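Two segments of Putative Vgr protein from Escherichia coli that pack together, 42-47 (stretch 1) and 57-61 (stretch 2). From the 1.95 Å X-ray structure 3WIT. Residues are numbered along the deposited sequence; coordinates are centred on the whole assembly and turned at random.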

# COMPACT_ATOMS: atom_id res chain seq x y z
N THR A 42 -1.85 5.03 -11.73
CA THR A 42 -1.88 5.81 -12.95
C THR A 42 -0.44 6.23 -13.28
O THR A 42 0.47 5.97 -12.50
CB THR A 42 -2.74 7.08 -12.75
OG1 THR A 42 -2.23 7.83 -11.64
CG2 THR A 42 -4.21 6.72 -12.52
N PRO A 43 -0.22 6.92 -14.40
CA PRO A 43 1.15 7.35 -14.61
C PRO A 43 1.63 8.35 -13.53
O PRO A 43 2.82 8.55 -13.39
CB PRO A 43 1.08 8.00 -15.97
CG PRO A 43 -0.02 7.29 -16.64
CD PRO A 43 -1.05 7.19 -15.58
N ASP A 44 0.69 8.97 -12.80
CA ASP A 44 1.05 9.96 -11.78
C ASP A 44 1.41 9.34 -10.46
O ASP A 44 2.03 9.99 -9.61
CB ASP A 44 -0.12 10.89 -11.53
CG ASP A 44 -0.20 11.99 -12.55
OD1 ASP A 44 0.74 12.15 -13.38
OD2 ASP A 44 -1.20 12.73 -12.50
N GLY A 45 0.98 8.10 -10.24
CA GLY A 45 1.37 7.40 -9.02
C GLY A 45 0.34 6.39 -8.53
O GLY A 45 -0.42 5.82 -9.32
N ILE A 46 0.30 6.21 -7.22
CA ILE A 46 -0.55 5.18 -6.63
C ILE A 46 -1.33 5.82 -5.50
O ILE A 46 -0.78 6.60 -4.72
CB ILE A 46 0.30 4.02 -6.07
CG1 ILE A 46 1.15 3.41 -7.20
CG2 ILE A 46 -0.60 3.00 -5.34
CD1 ILE A 46 2.12 2.25 -6.74
N GLN A 47 -2.62 5.54 -5.44
CA GLN A 47 -3.40 6.00 -4.28
C GLN A 47 -4.16 4.84 -3.66
O GLN A 47 -4.80 4.07 -4.38
CB GLN A 47 -4.36 7.10 -4.70
CG GLN A 47 -5.15 7.67 -3.54
CD GLN A 47 -5.59 9.07 -3.81
OE1 GLN A 47 -4.79 9.91 -4.20
NE2 GLN A 47 -6.88 9.32 -3.66
N ARG A 57 -0.97 8.29 -0.55
CA ARG A 57 -0.67 8.62 -1.93
C ARG A 57 0.84 8.58 -2.18
O ARG A 57 1.62 9.15 -1.41
CB ARG A 57 -1.20 10.01 -2.26
CG ARG A 57 -0.64 10.52 -3.55
CD ARG A 57 -1.62 10.37 -4.69
NE ARG A 57 -1.95 11.68 -5.25
CZ ARG A 57 -2.62 12.62 -4.59
NH1 ARG A 57 -3.05 12.40 -3.34
NH2 ARG A 57 -2.87 13.80 -5.17
N LEU A 58 1.23 7.92 -3.25
CA LEU A 58 2.62 7.87 -3.67
C LEU A 58 2.74 8.55 -5.03
O LEU A 58 1.95 8.25 -5.95
CB LEU A 58 3.06 6.40 -3.81
CG LEU A 58 3.20 5.52 -2.56
CD1 LEU A 58 1.88 5.00 -2.07
CD2 LEU A 58 4.13 4.35 -2.91
N SER A 59 3.72 9.43 -5.17
CA SER A 59 3.95 10.12 -6.44
C SER A 59 5.43 10.10 -6.66
O SER A 59 6.17 9.64 -5.79
CB SER A 59 3.50 11.56 -6.33
OG SER A 59 4.50 12.33 -5.69
N LYS A 60 5.88 10.62 -7.79
CA LYS A 60 7.31 10.67 -8.11
C LYS A 60 8.11 11.43 -7.05
O LYS A 60 9.29 11.17 -6.84
CB LYS A 60 7.52 11.34 -9.47
CG LYS A 60 7.97 10.37 -10.57
CD LYS A 60 7.24 10.62 -11.90
CE LYS A 60 6.33 9.44 -12.30
NZ LYS A 60 4.98 9.87 -12.81
N ASP A 61 7.45 12.39 -6.40
CA ASP A 61 8.11 13.31 -5.48
C ASP A 61 8.01 12.92 -4.00
O ASP A 61 8.72 13.48 -3.15
CB ASP A 61 7.56 14.71 -5.67
CG ASP A 61 7.82 15.25 -7.06
OD1 ASP A 61 8.92 15.00 -7.62
OD2 ASP A 61 6.92 15.93 -7.60
O HOH W 1 4.19 11.31 -9.98

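Stretch 1 enters the contact through a type I turn from Thr42 to Gly45. Thr42 itself lies out of reach of stretch 2 but closes the turn: its N donates to Gly45 O (2.9 Å), Gly45 N donates back to Thr42 O (3.1 Å), and its OG1 accepts a weak bond from Asp44 N (3.3 Å). Pro43, with phi at -64°, fits the turn's first corner. The CA-to-CB bond of Pro43 points away from stretch 2. Proline has no polar side-chain group, and the polar contact is made by its carbonyl: Pro43 O accepts a 2.6 Å hydrogen bond from Lys60 NZ. The CA-to-CB bond of Lys60 runs sideways, and its long chain brings the amine to the turn.

The CA-to-CB bond of Asp44 also points away. Its carbonyl is linked by water 1, which donates to Asp44 O (2.6 Å) and accepts from Lys60 N (2.9 Å), bridging the two backbones next to the Pro43-Lys60 hydrogen bond.

Gly45 has phi/psi of 150/-150, a conformation that calls for glycine; an ideal CB would also fall 2.0 Å from Leu58 O. Without one, Gly45 CA approaches Leu58 O to 3.2 Å in a CA-H...O contact.

Ile46 anchors the antiparallel pairing, the strand directions differing by 179°. Ile46 N donates to Leu58 O (2.9 Å, 162°), and Leu58 N donates to Ile46 O (2.8 Å, 176°); the near-linear angles mark a well-formed hydrogen-bonded pair. Ile46 O also receives a CA-H...O contact from Arg57 CA at 3.4 Å. Both side chains project to the same face, with Ile46 CB 4.3 Å from Leu58 CB, and both residues are buried, as suits their apolar character.

Gln47 pairs with Arg57 on the other face. Gln47 OE1 sits over the guanidinium face, 3.2 Å from Arg57 NH1, but the angle is too poor for a hydrogen bond. In all, 352 Å² is buried between the stretches, both sides summed.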